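Local coordinates for protein titin (PDB 2J8H) that probably serves as an elastic structural protein of muscle, here represented by a rigid tandem of two immunoglobulin domains from its A-band region, at residues Ile45-Arg53 with Leu64-Asp73; Val96-Leu104 with Val178-Lys189. All coordinates share one frame; numbering follows the deposited sequence.

Contact 1: residues Ile45-Arg53 with Leu64-Asp73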
loop_
_atom_site.group_PDB
_atom_site.type_symbol
_atom_site.label_atom_id
_atom_site.label_comp_id
_atom_site.label_asym_id
_atom_site.label_seq_id
_atom_site.Cartn_x
_atom_site.Cartn_y
_atom_site.Cartn_z
ATOM N N ILE A 45 -1.741 -24.978 8.680
ATOM C CA ILE A 45 -2.362 -23.660 8.635
ATOM C C ILE A 45 -3.875 -23.811 8.626
ATOM O O ILE A 45 -4.439 -24.437 7.729
ATOM C CB ILE A 45 -1.955 -22.872 7.377
ATOM C CG1 ILE A 45 -0.468 -22.493 7.416
ATOM C CG2 ILE A 45 -2.754 -21.565 7.306
ATOM C CD1 ILE A 45 0.042 -22.012 6.056
ATOM N N ILE A 46 -4.520 -23.236 9.619
ATOM C CA ILE A 46 -5.972 -23.116 9.650
ATOM C C ILE A 46 -6.310 -21.691 9.198
ATOM O O ILE A 46 -5.939 -20.725 9.817
ATOM C CB ILE A 46 -6.505 -23.418 11.053
ATOM C CG1 ILE A 46 -6.105 -24.861 11.469
ATOM C CG2 ILE A 46 -8.032 -23.249 11.155
ATOM C CD1 ILE A 46 -6.536 -25.951 10.501
ATOM N N ALA A 47 -6.981 -21.577 8.066
ATOM C CA ALA A 47 -7.294 -20.282 7.500
ATOM C C ALA A 47 -8.156 -19.500 8.463
ATOM O O ALA A 47 -9.094 -20.045 9.028
ATOM C CB ALA A 47 -8.007 -20.462 6.172
ATOM N N ASP A 48 -7.832 -18.220 8.630
ATOM C CA ASP A 48 -8.590 -17.307 9.447
ATOM C C ASP A 48 -9.302 -16.182 8.680
ATOM O O ASP A 48 -10.094 -15.437 9.263
ATOM C CB ASP A 48 -7.675 -16.701 10.517
ATOM C CG ASP A 48 -6.566 -15.835 9.942
ATOM O OD1 ASP A 48 -6.262 -15.921 8.757
ATOM O OD2 ASP A 48 -6.003 -15.025 10.706
ATOM N N GLY A 49 -9.022 -16.078 7.385
ATOM C CA GLY A 49 -9.639 -15.098 6.530
ATOM C C GLY A 49 -8.852 -13.809 6.425
ATOM O O GLY A 49 -9.161 -12.970 5.606
ATOM N N LEU A 50 -7.867 -13.631 7.293
ATOM C CA LEU A 50 -7.119 -12.388 7.424
ATOM C C LEU A 50 -5.683 -12.683 6.988
ATOM O O LEU A 50 -5.343 -12.534 5.799
ATOM C CB LEU A 50 -7.194 -11.935 8.873
ATOM C CG LEU A 50 -8.636 -11.644 9.352
ATOM C CD1 LEU A 50 -8.764 -11.961 10.841
ATOM C CD2 LEU A 50 -9.022 -10.206 9.065
ATOM N N LYS A 51 -4.875 -13.201 7.903
ATOM C CA LYS A 51 -3.492 -13.548 7.576
ATOM C C LYS A 51 -3.445 -14.634 6.531
ATOM O O LYS A 51 -2.606 -14.588 5.642
ATOM C CB LYS A 51 -2.738 -14.041 8.809
ATOM C CG LYS A 51 -1.242 -14.314 8.577
ATOM C CD LYS A 51 -0.504 -13.044 8.122
ATOM C CE LYS A 51 1.008 -13.273 7.882
ATOM N NZ LYS A 51 1.611 -12.014 7.387
ATOM N N TYR A 52 -4.340 -15.627 6.656
ATOM C CA TYR A 52 -4.332 -16.803 5.784
ATOM C C TYR A 52 -5.692 -17.046 5.177
ATOM O O TYR A 52 -6.680 -17.133 5.900
ATOM C CB TYR A 52 -3.963 -18.055 6.568
ATOM C CG TYR A 52 -2.602 -18.038 7.192
ATOM C CD1 TYR A 52 -2.457 -18.010 8.571
ATOM C CD2 TYR A 52 -1.449 -18.078 6.408
ATOM C CE1 TYR A 52 -1.207 -18.020 9.164
ATOM C CE2 TYR A 52 -0.176 -18.080 6.998
ATOM C CZ TYR A 52 -0.067 -18.057 8.373
ATOM O OH TYR A 52 1.168 -18.034 8.993
ATOM N N ARG A 53 -5.727 -17.170 3.854
ATOM C CA ARG A 53 -6.932 -17.533 3.126
ATOM C C ARG A 53 -6.600 -18.713 2.250
ATOM O O ARG A 53 -5.581 -18.712 1.571
ATOM C CB ARG A 53 -7.391 -16.384 2.230
ATOM C CG ARG A 53 -8.087 -15.282 2.925
ATOM C CD ARG A 53 -8.380 -14.148 1.961
ATOM N NE ARG A 53 -7.202 -13.316 1.820
ATOM C CZ ARG A 53 -6.956 -12.501 0.787
ATOM N NH1 ARG A 53 -7.813 -12.411 -0.233
ATOM N NH2 ARG A 53 -5.832 -11.759 0.785
ATOM N N LEU A 64 -3.071 -20.777 -1.402
ATOM C CA LEU A 64 -3.011 -20.194 -0.094
ATOM C C LEU A 64 -2.539 -18.772 -0.284
ATOM O O LEU A 64 -1.513 -18.537 -0.927
ATOM C CB LEU A 64 -2.010 -20.960 0.754
ATOM C CG LEU A 64 -1.632 -20.332 2.116
ATOM C CD1 LEU A 64 -2.794 -20.391 3.079
ATOM C CD2 LEU A 64 -0.393 -21.073 2.679
ATOM N N ILE A 65 -3.274 -17.822 0.270
ATOM C CA ILE A 65 -2.866 -16.443 0.272
ATOM C C ILE A 65 -2.424 -16.061 1.679
ATOM O O ILE A 65 -3.197 -16.165 2.628
ATOM C CB ILE A 65 -4.005 -15.493 -0.174
ATOM C CG1 ILE A 65 -4.634 -15.989 -1.489
ATOM C CG2 ILE A 65 -3.475 -14.036 -0.329
ATOM C CD1 ILE A 65 -5.960 -15.301 -1.862
ATOM N N ILE A 66 -1.169 -15.610 1.788
ATOM C CA ILE A 66 -0.599 -15.112 3.036
ATOM C C ILE A 66 -0.521 -13.625 2.890
ATOM O O ILE A 66 0.216 -13.137 2.052
ATOM C CB ILE A 66 0.821 -15.654 3.279
ATOM C CG1 ILE A 66 0.828 -17.177 3.134
ATOM C CG2 ILE A 66 1.350 -15.229 4.639
ATOM C CD1 ILE A 66 2.211 -17.783 3.099
ATOM N N ALA A 67 -1.266 -12.911 3.726
ATOM C CA ALA A 67 -1.376 -11.484 3.598
ATOM C C ALA A 67 -0.176 -10.792 4.174
ATOM O O ALA A 67 0.383 -11.218 5.203
ATOM C CB ALA A 67 -2.636 -10.979 4.291
ATOM N N SER A 68 0.202 -9.691 3.522
ATOM C CA SER A 68 1.086 -8.733 4.130
ATOM C C SER A 68 2.292 -9.405 4.754
ATOM O O SER A 68 2.461 -9.424 5.985
ATOM C CB SER A 68 0.314 -7.924 5.175
ATOM O OG SER A 68 -0.671 -7.121 4.532
ATOM N N VAL A 69 3.120 -9.982 3.891
ATOM C CA VAL A 69 4.194 -10.825 4.365
ATOM C C VAL A 69 5.268 -10.049 5.108
ATOM O O VAL A 69 5.603 -8.924 4.745
ATOM C CB VAL A 69 4.792 -11.708 3.243
ATOM C CG1 VAL A 69 3.752 -12.672 2.775
ATOM C CG2 VAL A 69 5.341 -10.877 2.083
ATOM N N THR A 70 5.748 -10.649 6.193
ATOM C CA THR A 70 6.869 -10.149 6.953
ATOM C C THR A 70 7.932 -11.242 6.982
ATOM O O THR A 70 7.695 -12.361 6.505
ATOM C CB THR A 70 6.448 -9.861 8.374
ATOM O OG1 THR A 70 6.146 -11.092 9.019
ATOM C CG2 THR A 70 5.205 -8.968 8.380
ATOM N N ASP A 71 9.093 -10.929 7.546
ATOM C CA ASP A 71 10.159 -11.915 7.630
ATOM C C ASP A 71 9.695 -13.155 8.415
ATOM O O ASP A 71 10.205 -14.260 8.195
ATOM C CB ASP A 71 11.440 -11.299 8.209
ATOM C CG ASP A 71 12.606 -12.280 8.201
ATOM O OD1 ASP A 71 12.940 -12.828 7.113
ATOM O OD2 ASP A 71 13.173 -12.512 9.295
ATOM N N ASP A 72 8.700 -12.994 9.291
ATOM C CA ASP A 72 8.154 -14.136 10.025
ATOM C C ASP A 72 7.495 -15.166 9.102
ATOM O O ASP A 72 7.395 -16.336 9.433
ATOM C CB ASP A 72 7.152 -13.687 11.100
ATOM C CG ASP A 72 6.581 -14.873 11.900
ATOM O OD1 ASP A 72 7.303 -15.421 12.770
ATOM O OD2 ASP A 72 5.424 -15.288 11.635
ATOM N N ASP A 73 7.047 -14.724 7.931
ATOM C CA ASP A 73 6.441 -15.610 6.975
ATOM C C ASP A 73 7.451 -16.266 6.051
ATOM O O ASP A 73 7.082 -17.119 5.279
ATOM C CB ASP A 73 5.416 -14.836 6.158
ATOM C CG ASP A 73 4.364 -14.214 7.029
ATOM O OD1 ASP A 73 3.758 -14.972 7.833
ATOM O OD2 ASP A 73 4.174 -12.987 6.931
HETATM O O HOH W 1 -4.665 -13.857 3.231
HETATM O O HOH W 2 3.324 -17.404 7.658
#

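Contact 2: residues Val96-Leu104 with Val178-Lys189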
loop_
_atom_site.group_PDB
_atom_site.type_symbol
_atom_site.label_atom_id
_atom_site.label_comp_id
_atom_site.label_asym_id
_atom_site.label_seq_id
_atom_site.Cartn_x
_atom_site.Cartn_y
_atom_site.Cartn_z
ATOM N N VAL A 96 11.227 -13.348 1.819
ATOM C CA VAL A 96 10.573 -12.052 1.848
ATOM C C VAL A 96 11.646 -11.011 1.699
ATOM O O VAL A 96 12.600 -10.963 2.482
ATOM C CB VAL A 96 9.751 -11.824 3.137
ATOM C CG1 VAL A 96 9.163 -10.406 3.155
ATOM C CG2 VAL A 96 8.642 -12.892 3.268
ATOM N N GLU A 97 11.487 -10.186 0.672
ATOM C CA GLU A 97 12.474 -9.192 0.322
ATOM C C GLU A 97 12.144 -7.939 1.112
ATOM O O GLU A 97 11.017 -7.441 1.064
ATOM C CB GLU A 97 12.437 -8.867 -1.177
ATOM C CG GLU A 97 12.291 -10.084 -2.112
ATOM C CD GLU A 97 12.025 -9.677 -3.558
ATOM O OE1 GLU A 97 11.358 -8.629 -3.795
ATOM O OE2 GLU A 97 12.506 -10.394 -4.459
ATOM N N VAL A 98 13.117 -7.455 1.872
ATOM C CA VAL A 98 12.933 -6.231 2.645
ATOM C C VAL A 98 14.087 -5.320 2.269
ATOM O O VAL A 98 15.257 -5.656 2.523
ATOM C CB VAL A 98 12.951 -6.504 4.165
ATOM C CG1 VAL A 98 12.655 -5.225 4.937
ATOM C CG2 VAL A 98 11.967 -7.634 4.535
ATOM N N PRO A 99 13.792 -4.196 1.613
ATOM C CA PRO A 99 14.846 -3.242 1.264
ATOM C C PRO A 99 15.616 -2.769 2.484
ATOM O O PRO A 99 15.021 -2.624 3.561
ATOM C CB PRO A 99 14.058 -2.076 0.657
ATOM C CG PRO A 99 12.859 -2.700 0.132
ATOM C CD PRO A 99 12.480 -3.736 1.126
ATOM N N ALA A 100 16.918 -2.530 2.336
ATOM C CA ALA A 100 17.699 -2.014 3.465
ATOM C C ALA A 100 17.147 -0.671 3.843
ATOM O O ALA A 100 16.943 0.170 2.971
ATOM C CB ALA A 100 19.188 -1.896 3.126
ATOM N N LYS A 101 16.940 -0.448 5.137
ATOM C CA LYS A 101 16.320 0.783 5.588
ATOM C C LYS A 101 16.796 1.118 6.982
ATOM O O LYS A 101 16.896 0.254 7.833
ATOM C CB LYS A 101 14.784 0.646 5.535
ATOM C CG LYS A 101 14.001 1.902 5.900
ATOM C CD LYS A 101 13.995 2.948 4.801
ATOM C CE LYS A 101 13.533 4.377 5.325
ATOM N NZ LYS A 101 14.597 5.145 6.072
ATOM N N ILE A 102 17.125 2.380 7.188
ATOM C CA ILE A 102 17.525 2.886 8.498
ATOM C C ILE A 102 16.297 3.566 9.098
ATOM O O ILE A 102 15.630 4.324 8.408
ATOM C CB ILE A 102 18.646 3.935 8.385
ATOM C CG1 ILE A 102 19.938 3.324 7.874
ATOM C CG2 ILE A 102 18.890 4.597 9.728
ATOM C CD1 ILE A 102 20.431 2.157 8.680
ATOM N N HIS A 103 16.013 3.278 10.362
ATOM C CA HIS A 103 14.823 3.790 11.051
ATOM C C HIS A 103 15.225 4.619 12.249
ATOM O O HIS A 103 15.430 4.079 13.336
ATOM C CB HIS A 103 13.971 2.647 11.588
ATOM C CG HIS A 103 13.593 1.630 10.560
ATOM N ND1 HIS A 103 12.732 1.905 9.529
ATOM C CD2 HIS A 103 13.951 0.331 10.419
ATOM C CE1 HIS A 103 12.585 0.820 8.781
ATOM N NE2 HIS A 103 13.318 -0.145 9.301
ATOM N N LEU A 104 15.296 5.928 12.079
ATOM C CA LEU A 104 15.591 6.835 13.195
ATOM C C LEU A 104 14.369 6.997 14.093
ATOM O O LEU A 104 13.338 7.529 13.659
ATOM C CB LEU A 104 16.004 8.197 12.670
ATOM C CG LEU A 104 17.294 8.324 11.871
ATOM C CD1 LEU A 104 17.477 9.815 11.489
ATOM C CD2 LEU A 104 18.499 7.756 12.607
ATOM N N VAL A 178 25.206 6.711 9.149
ATOM C CA VAL A 178 25.040 5.256 9.177
ATOM C C VAL A 178 24.310 4.860 7.892
ATOM O O VAL A 178 23.367 5.554 7.442
ATOM C CB VAL A 178 24.264 4.787 10.416
ATOM C CG1 VAL A 178 22.929 5.492 10.520
ATOM C CG2 VAL A 178 24.114 3.239 10.419
ATOM N N CYS A 179 24.768 3.776 7.283
ATOM C CA CYS A 179 24.251 3.366 6.001
ATOM C C CYS A 179 24.001 1.871 6.020
ATOM O O CYS A 179 24.804 1.126 6.575
ATOM C CB CYS A 179 25.254 3.782 4.936
ATOM S SG CYS A 179 24.827 3.374 3.216
ATOM N N ALA A 180 22.865 1.448 5.460
ATOM C CA ALA A 180 22.521 0.040 5.299
ATOM C C ALA A 180 22.348 -0.209 3.810
ATOM O O ALA A 180 21.656 0.559 3.137
ATOM C CB ALA A 180 21.231 -0.297 6.061
ATOM N N LYS A 181 22.976 -1.274 3.305
ATOM C CA LYS A 181 22.909 -1.663 1.897
ATOM C C LYS A 181 22.585 -3.145 1.765
ATOM O O LYS A 181 23.207 -3.984 2.421
ATOM C CB LYS A 181 24.260 -1.468 1.184
ATOM C CG LYS A 181 24.881 -0.093 1.257
ATOM C CD LYS A 181 26.432 -0.164 1.159
ATOM C CE LYS A 181 27.076 1.242 1.142
ATOM N NZ LYS A 181 26.982 2.008 2.424
ATOM N N ASN A 182 21.632 -3.467 0.899
ATOM C CA ASN A 182 21.525 -4.818 0.353
ATOM C C ASN A 182 21.128 -4.734 -1.102
ATOM O O ASN A 182 21.148 -3.643 -1.689
ATOM C CB ASN A 182 20.582 -5.709 1.190
ATOM C CG ASN A 182 19.137 -5.279 1.153
ATOM O OD1 ASN A 182 18.734 -4.395 0.394
ATOM N ND2 ASN A 182 18.330 -5.917 1.995
ATOM N N ARG A 183 20.770 -5.874 -1.690
ATOM C CA ARG A 183 20.449 -5.924 -3.102
ATOM C C ARG A 183 19.210 -5.128 -3.484
ATOM O O ARG A 183 19.034 -4.814 -4.648
ATOM C CB ARG A 183 20.315 -7.396 -3.576
ATOM C CG ARG A 183 19.119 -8.159 -2.963
ATOM C CD ARG A 183 19.011 -9.571 -3.509
ATOM N NE ARG A 183 20.185 -10.382 -3.170
ATOM C CZ ARG A 183 20.285 -11.688 -3.399
ATOM N NH1 ARG A 183 19.277 -12.353 -3.971
ATOM N NH2 ARG A 183 21.400 -12.338 -3.059
ATOM N N PHE A 184 18.355 -4.803 -2.525
ATOM C CA PHE A 184 17.123 -4.101 -2.824
ATOM C C PHE A 184 17.218 -2.609 -2.552
ATOM O O PHE A 184 16.225 -1.889 -2.692
ATOM C CB PHE A 184 15.958 -4.737 -2.053
ATOM C CG PHE A 184 15.759 -6.191 -2.398
ATOM C CD1 PHE A 184 15.359 -6.557 -3.675
ATOM C CD2 PHE A 184 16.033 -7.180 -1.479
ATOM C CE1 PHE A 184 15.196 -7.894 -4.022
ATOM C CE2 PHE A 184 15.871 -8.514 -1.826
ATOM C CZ PHE A 184 15.454 -8.862 -3.098
ATOM N N GLY A 185 18.399 -2.146 -2.145
ATOM C CA GLY A 185 18.611 -0.718 -1.977
ATOM C C GLY A 185 19.583 -0.336 -0.889
ATOM O O GLY A 185 19.993 -1.152 -0.077
ATOM N N ILE A 186 19.933 0.944 -0.916
ATOM C CA ILE A 186 20.813 1.570 0.024
ATOM C C ILE A 186 20.031 2.657 0.727
ATOM O O ILE A 186 19.300 3.415 0.099
ATOM C CB ILE A 186 21.957 2.221 -0.724
ATOM C CG1 ILE A 186 22.663 1.139 -1.545
ATOM C CG2 ILE A 186 22.904 2.938 0.254
ATOM C CD1 ILE A 186 23.935 1.573 -2.168
ATOM N N ASP A 187 20.204 2.753 2.030
ATOM C CA ASP A 187 19.608 3.852 2.791
ATOM C C ASP A 187 20.681 4.356 3.753
ATOM O O ASP A 187 21.471 3.556 4.260
ATOM C CB ASP A 187 18.423 3.323 3.589
ATOM C CG ASP A 187 17.508 4.426 4.123
ATOM O OD1 ASP A 187 17.347 5.441 3.427
ATOM O OD2 ASP A 187 16.933 4.249 5.219
ATOM N N GLN A 188 20.700 5.664 3.994
ATOM C CA GLN A 188 21.578 6.289 4.975
ATOM C C GLN A 188 20.854 7.387 5.717
ATOM O O GLN A 188 19.861 7.953 5.227
ATOM C CB GLN A 188 22.858 6.829 4.340
ATOM C CG GLN A 188 22.756 8.120 3.586
ATOM C CD GLN A 188 24.128 8.668 3.180
ATOM O OE1 GLN A 188 24.973 7.944 2.637
ATOM N NE2 GLN A 188 24.350 9.941 3.453
ATOM N N LYS A 189 21.336 7.661 6.916
ATOM C CA LYS A 189 20.802 8.711 7.756
ATOM C C LYS A 189 21.980 9.293 8.525
ATOM O O LYS A 189 23.015 8.661 8.659
ATOM C CB LYS A 189 19.757 8.177 8.739
ATOM C CG LYS A 189 18.434 7.696 8.126
ATOM C CD LYS A 189 17.647 8.836 7.510
ATOM C CE LYS A 189 16.529 8.345 6.623
ATOM N NZ LYS A 189 17.045 7.631 5.389
#

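Contact 1: residues Ile45-Arg53 with Leu64-Asp73
The side chains of Lys51 and Asp73 approach from opposite directions beside a beta hairpin of an I-set immunoglobulin domain, whose strands 52-57 and 61-66 pair antiparallel. Tyr52 and Ile66 form a non-hydrogen-bonded pair, and Arg53 with Ile65 forms the hydrogen-bonded pair next to it, Ile65 N reaching Arg53 O at 2.8 Å. From CB the lysine chain leads to CG, which is anti to the backbone N (chi1 -175°) and lies 3.7 Å above the plane of the Tyr52 ring, over its centre, while Ile45 CG2 covers the opposite face. A bend at chi2 then carries Lys51 CD to 3.6 Å from Ala67 O, and CE lies beside the Asp73 carboxylate, with Ile66 CG2 also in contact. At the tip, Lys51 NZ donates to Ala67 O at 2.6 Å, nearly in line with the C=O bond. Lys51 NZ also makes a salt bridge to Asp73 OD2 at 2.8 Å, on the syn side of the carboxylate. The anti side of that same oxygen takes Thr70 N, so one carboxylate oxygen joins the lysine just before the hairpin to the turn entering 3-10 segment 71-73. An alanine in place of Asp73 would probably leave the lysine charge without its mate and Thr70 N without its side-chain acceptor. On the other carboxylate oxygen the link is indirect: a water 2.6 Å from Tyr52 OH donates to Asp73 OD1.

Contact 2: residues Val96-Leu104 with Val178-Lys189
Asp187 OD2 is gripped by two donors from strand 96-102. Ile102 N reaches its anti lone pair at 2.7 Å in an almost straight bond, and Lys101 NZ forms a salt bridge with Asp187 OD2 on the syn side at 2.6 Å. The lysine starts out away from the partner strands, but bends at chi2 and chi4 bring its ammonium back, where it also donates to Ile102 O. Lys189 NZ pairs with the other oxygen, Asp187 OD1, so a single carboxylate is shared by Lys101 and Lys189, whose NZ atoms lie 3.6 Å apart. Next to this network the aliphatic part of Lys189 slides past Ile102 in the opposite direction, Lys189 CG touching Ile102 CG2 at 3.5 Å, and Ile102 CD1 packs on Ala180 CB.

Asn182 makes the second polar link. Its ND2 donates to Val98 O (3.1 Å), in both the amide plane and the carbonyl plane, and also to Pro132 O. Its OD1 takes Ala100 N and Phe184 N from opposite faces, the latter closing an Asx turn within the type I turn 182-185. Chi1 of 66° sets the Asn182 amide between its own backbone N and carbonyl carbon, where it can serve both segments. Beyond it, Glu97 lies across the Phe184 ring at about a right angle: CB makes a CH-pi contact 3.8 Å from the ring centroid, while Arg183 CG covers the other face.

The contact sits at the junction of the tandem: long strand 86-102 runs on from the first immunoglobulin domain, and hairpin 174-182/185-196 belongs to the second. Segment 96-102 runs at 175° to 178-182 and 12° to 185-189, joined by bonds that each involve a side chain, while its backbone bonds go to strand 123-131 and, at Glu97, to strand 14-17.

From the N terminus, contact 1 comes first: it closes a short loop of ten residues, 54-63, and ties the hairpin 52-57/61-66 to the 3-10 segment of the same immunoglobulin domain. The chain then passes through strand 76-83 into the long strand 86-102, on which contact 2 opens. Contact 2 encloses 73 residues and fastens the end of that strand, continuous from the first domain, to a hairpin of the second; an unbroken strand is consistent with the rigid conformation of this tandem. The two loops follow in series, neither nested nor crossed. Their centres lie 25 Å apart, yet they touch where Thr70 O packs against Val96 CG2 at 3.4 Å.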